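Local coordinates for endolysin (Enterobacteria phage lambda, PDB 1AM7), which cleaves the bacterial peptidoglycan of its host as a lytic transglycosylase, forming a 1,6-anhydro bond in N-acetylmuramic acid, so that new phage particles are released, at residues Y77-L81 and Q97-E101; N6-F11 and F146-T152. All blocks are in the same frame, centred on the assembly; numbering follows the deposited sequence.

Contact 1 of 2, residues Y77-L81 and Q97-E101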
# COMPACT_ATOMS: atom_id res chain seq x y z
N TYR A 77 0.39 -27.61 -6.41
CA TYR A 77 0.53 -28.54 -5.29
C TYR A 77 0.48 -30.02 -5.62
O TYR A 77 1.14 -30.80 -4.96
CB TYR A 77 -0.47 -28.21 -4.22
CG TYR A 77 -0.13 -26.94 -3.50
CD1 TYR A 77 0.97 -26.89 -2.64
CD2 TYR A 77 -0.86 -25.77 -3.71
CE1 TYR A 77 1.34 -25.70 -2.01
CE2 TYR A 77 -0.51 -24.58 -3.08
CZ TYR A 77 0.59 -24.56 -2.23
OH TYR A 77 0.96 -23.41 -1.59
N ARG A 78 -0.34 -30.41 -6.61
CA ARG A 78 -0.43 -31.81 -7.01
C ARG A 78 1.00 -32.26 -7.35
O ARG A 78 1.51 -33.24 -6.81
CB ARG A 78 -1.32 -31.97 -8.25
CG ARG A 78 -1.14 -33.32 -8.96
CD ARG A 78 -1.97 -33.45 -10.24
NE ARG A 78 -3.32 -33.96 -9.98
CZ ARG A 78 -3.63 -35.24 -9.85
NH1 ARG A 78 -2.68 -36.16 -9.96
NH2 ARG A 78 -4.88 -35.60 -9.62
N LYS A 79 1.65 -31.48 -8.21
CA LYS A 79 3.01 -31.73 -8.68
C LYS A 79 4.01 -31.73 -7.53
O LYS A 79 4.78 -32.67 -7.34
CB LYS A 79 3.37 -30.61 -9.67
CG LYS A 79 4.55 -30.88 -10.59
CD LYS A 79 4.96 -29.60 -11.35
CE LYS A 79 3.75 -28.75 -11.83
NZ LYS A 79 2.84 -29.41 -12.82
N GLN A 80 3.98 -30.66 -6.75
CA GLN A 80 4.86 -30.50 -5.62
C GLN A 80 4.77 -31.59 -4.54
O GLN A 80 5.78 -31.98 -3.96
CB GLN A 80 4.58 -29.15 -4.97
CG GLN A 80 5.44 -28.83 -3.76
CD GLN A 80 5.02 -27.56 -3.04
OE1 GLN A 80 4.57 -26.58 -3.67
NE2 GLN A 80 5.16 -27.56 -1.72
N LEU A 81 3.55 -32.04 -4.23
CA LEU A 81 3.37 -33.04 -3.19
C LEU A 81 3.26 -34.47 -3.70
O LEU A 81 3.19 -35.40 -2.91
CB LEU A 81 2.14 -32.70 -2.34
CG LEU A 81 2.16 -31.37 -1.57
CD1 LEU A 81 0.82 -31.11 -0.89
CD2 LEU A 81 3.27 -31.39 -0.55
N GLN A 97 -0.69 -27.91 3.66
CA GLN A 97 0.56 -27.44 3.06
C GLN A 97 0.54 -25.93 2.96
O GLN A 97 1.55 -25.27 3.24
CB GLN A 97 0.77 -28.05 1.68
CG GLN A 97 2.09 -27.68 1.04
CD GLN A 97 3.28 -28.18 1.85
OE1 GLN A 97 3.19 -29.21 2.51
NE2 GLN A 97 4.39 -27.45 1.81
N GLN A 98 -0.59 -25.37 2.53
CA GLN A 98 -0.71 -23.91 2.40
C GLN A 98 -0.62 -23.24 3.76
O GLN A 98 0.01 -22.20 3.89
CB GLN A 98 -2.01 -23.53 1.69
CG GLN A 98 -2.09 -24.08 0.28
CD GLN A 98 -3.42 -23.78 -0.36
OE1 GLN A 98 -3.56 -22.79 -1.08
NE2 GLN A 98 -4.41 -24.62 -0.10
N ILE A 99 -1.23 -23.86 4.77
CA ILE A 99 -1.19 -23.34 6.13
C ILE A 99 0.24 -23.36 6.66
O ILE A 99 0.69 -22.43 7.33
CB ILE A 99 -2.11 -24.16 7.04
CG1 ILE A 99 -3.57 -23.89 6.64
CG2 ILE A 99 -1.87 -23.83 8.50
CD1 ILE A 99 -4.57 -24.81 7.28
N LYS A 100 0.96 -24.43 6.33
CA LYS A 100 2.36 -24.58 6.74
C LYS A 100 3.22 -23.46 6.14
O LYS A 100 4.01 -22.82 6.84
CB LYS A 100 2.88 -25.94 6.27
CG LYS A 100 4.34 -26.23 6.61
CD LYS A 100 4.81 -27.47 5.86
CE LYS A 100 6.31 -27.67 5.95
NZ LYS A 100 6.71 -27.92 7.36
N GLU A 101 3.03 -23.20 4.86
CA GLU A 101 3.78 -22.17 4.16
C GLU A 101 3.53 -20.74 4.63
O GLU A 101 4.33 -19.86 4.38
CB GLU A 101 3.56 -22.31 2.66
CG GLU A 101 4.21 -23.58 2.13
CD GLU A 101 3.85 -23.91 0.70
OE1 GLU A 101 3.10 -23.13 0.07
OE2 GLU A 101 4.31 -24.97 0.21
O HOH W 1 4.62 -23.62 -2.45
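The carboxylate of E101 is the polar hub. Its OE1 accepts a short hydrogen bond of 2.7 Å from Y77 OH, while OE2 takes one of 3.0 Å from NE2 of Q97, one turn back on its own helix, and a weak one of 3.3 Å from Q80 NE2. Glutamate suits this place because its two oxygens can serve several donors, and the glutamine amides supply N-H groups without adding charge. Y77 reaches across with its ring and hydroxyl: CE1 packs 3.7 Å from Q97 CG, and OH lies 3.6 Å from CG of Q98, whose side chain is about 10 Å from that of the catalytic E19. Tyrosine fits by combining an apolar ring with a donor at its tip. L81 adds a smaller contact at the margin, its methyl CD2 3.8 Å from Q97 OE1. With the local helix axes 13.1 Å apart and crossing at 82°, long side chains must bridge the gap. The junction between helices 76-81 and 88-101 therefore depends on side-chain hydrogen bonds and aliphatic methylenes rather than on close backbone packing.

Contact 2 of 2, residues N6-F11 and F146-T152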
# COMPACT_ATOMS: atom_id res chain seq x y z
N ASN A 6 -5.27 -33.08 16.46
CA ASN A 6 -6.56 -32.52 16.80
C ASN A 6 -6.77 -31.02 16.57
O ASN A 6 -7.86 -30.58 16.17
CB ASN A 6 -6.95 -32.92 18.22
CG ASN A 6 -8.44 -33.04 18.37
OD1 ASN A 6 -9.09 -33.77 17.61
ND2 ASN A 6 -9.00 -32.31 19.32
N GLN A 7 -5.72 -30.23 16.79
CA GLN A 7 -5.80 -28.79 16.62
C GLN A 7 -5.96 -28.46 15.15
O GLN A 7 -6.81 -27.66 14.77
CB GLN A 7 -4.56 -28.12 17.19
CG GLN A 7 -4.51 -28.13 18.72
CD GLN A 7 -5.57 -27.24 19.34
OE1 GLN A 7 -6.62 -27.71 19.73
NE2 GLN A 7 -5.29 -25.95 19.42
N ARG A 8 -5.17 -29.14 14.32
CA ARG A 8 -5.19 -28.96 12.88
C ARG A 8 -6.50 -29.43 12.26
O ARG A 8 -7.04 -28.76 11.37
CB ARG A 8 -4.01 -29.68 12.25
CG ARG A 8 -2.71 -29.07 12.74
CD ARG A 8 -1.52 -29.83 12.26
NE ARG A 8 -0.34 -29.42 13.01
CZ ARG A 8 0.90 -29.81 12.70
NH1 ARG A 8 1.10 -30.61 11.67
NH2 ARG A 8 1.93 -29.37 13.41
N LYS A 9 -7.03 -30.55 12.76
CA LYS A 9 -8.29 -31.07 12.25
C LYS A 9 -9.39 -30.06 12.56
O LYS A 9 -10.19 -29.73 11.69
CB LYS A 9 -8.66 -32.39 12.92
CG LYS A 9 -9.88 -33.03 12.29
CD LYS A 9 -10.56 -34.02 13.22
CE LYS A 9 -11.71 -34.78 12.52
NZ LYS A 9 -12.93 -33.97 12.20
N ALA A 10 -9.41 -29.57 13.79
CA ALA A 10 -10.39 -28.57 14.19
C ALA A 10 -10.29 -27.30 13.30
O ALA A 10 -11.30 -26.67 12.97
CB ALA A 10 -10.23 -28.22 15.67
N PHE A 11 -9.07 -26.93 12.90
CA PHE A 11 -8.90 -25.76 12.05
C PHE A 11 -9.49 -26.05 10.66
O PHE A 11 -10.14 -25.18 10.08
CB PHE A 11 -7.43 -25.38 11.92
CG PHE A 11 -7.21 -23.99 11.39
CD1 PHE A 11 -7.28 -22.90 12.24
CD2 PHE A 11 -6.92 -23.78 10.04
CE1 PHE A 11 -7.05 -21.60 11.77
CE2 PHE A 11 -6.69 -22.47 9.56
CZ PHE A 11 -6.75 -21.39 10.43
N PHE A 146 -14.35 -23.44 15.85
CA PHE A 146 -13.11 -24.15 16.10
C PHE A 146 -13.23 -24.92 17.40
O PHE A 146 -12.86 -26.10 17.46
CB PHE A 146 -11.94 -23.16 16.17
CG PHE A 146 -10.63 -23.79 16.51
CD1 PHE A 146 -9.88 -24.43 15.53
CD2 PHE A 146 -10.13 -23.75 17.81
CE1 PHE A 146 -8.65 -25.02 15.85
CE2 PHE A 146 -8.91 -24.34 18.13
CZ PHE A 146 -8.17 -24.98 17.14
N LYS A 147 -13.77 -24.27 18.43
CA LYS A 147 -13.94 -24.93 19.73
C LYS A 147 -14.94 -26.09 19.69
O LYS A 147 -14.70 -27.12 20.32
CB LYS A 147 -14.28 -23.91 20.84
CG LYS A 147 -13.08 -23.05 21.22
CD LYS A 147 -13.34 -22.21 22.44
CE LYS A 147 -14.44 -21.20 22.19
NZ LYS A 147 -14.57 -20.24 23.33
N GLU A 148 -16.03 -25.96 18.95
CA GLU A 148 -16.96 -27.08 18.91
C GLU A 148 -16.44 -28.26 18.09
O GLU A 148 -16.91 -29.38 18.27
CB GLU A 148 -18.38 -26.68 18.53
CG GLU A 148 -18.63 -26.21 17.14
CD GLU A 148 -20.11 -25.99 16.91
OE1 GLU A 148 -20.67 -25.00 17.44
OE2 GLU A 148 -20.74 -26.82 16.22
N ALA A 149 -15.43 -28.01 17.26
CA ALA A 149 -14.81 -29.08 16.48
C ALA A 149 -13.79 -29.81 17.36
O ALA A 149 -13.14 -30.76 16.91
CB ALA A 149 -14.13 -28.51 15.23
N GLY A 150 -13.67 -29.38 18.63
CA GLY A 150 -12.75 -29.99 19.56
C GLY A 150 -11.42 -29.28 19.75
O GLY A 150 -10.55 -29.78 20.48
N GLY A 151 -11.24 -28.13 19.10
CA GLY A 151 -9.99 -27.40 19.25
C GLY A 151 -9.95 -26.63 20.55
O GLY A 151 -10.99 -26.26 21.09
N THR A 152 -8.74 -26.40 21.07
CA THR A 152 -8.57 -25.65 22.31
C THR A 152 -7.90 -24.33 21.98
O THR A 152 -6.93 -24.29 21.23
CB THR A 152 -7.74 -26.45 23.33
OG1 THR A 152 -6.52 -26.88 22.72
CG2 THR A 152 -8.50 -27.70 23.78
O HOH W 2 -12.93 -32.63 15.12
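F146, in the last turn of helix 135-148, points its ring toward helix 6-15: CE1 lies 3.6 Å from A10 CB, and Q7 O sits at the ring edge, 3.4 Å from CE1. The small methyl of A10 lets this large ring approach the helix backbone. A149 follows, its CB 3.9 Å from A10 CB, an alanine pair whose small side chains allow the CA atoms to approach to 5.0 Å; A149 O accepts from a water at 2.6 Å, which accepts from K9 NZ at 3.2 Å. G150, with phi of 99°, then ends the helix in a Schellman motif, G151 N bonding to F146 O and G150 N to K147 O; a side chain here would press on the preceding carbonyl. G151 must be bare for another reason, since a CB would collide with F146 CE2. Past this turn, Q7 OE1 accepts from T152 N at 2.8 Å and from T152 OG1 at 3.1 Å, and Q7 NE2 donates to T152 O at 3.0 Å. Thus the side-chain amide of Q7 pairs with N and O of T152 much as a peptide group of an adjacent strand would, fastening the C-terminal tail to the N-terminal helix.

How the contacts relate
Contact 2 joins the two ends of the modelled chain, helix 6-15 to the end of helix 135-148 and the residues after it, across 134 intervening residues. Contact 1 falls within that span and is far more local, linking helices 76-81 and 88-101 over only 15 residues. Their centres are 21 Å apart, yet they meet directly: I99 CD1 packs 3.8 Å from F11 CD2, so helix 88-101 touches helix 6-15. I108 of helix 105-110 touches both side chains. The catalytic residue E19 follows helix 6-15, and the side chains of Q98 and F11 each lie about 10 Å from its own. Both contacts thus belong to the helical framework near the active site.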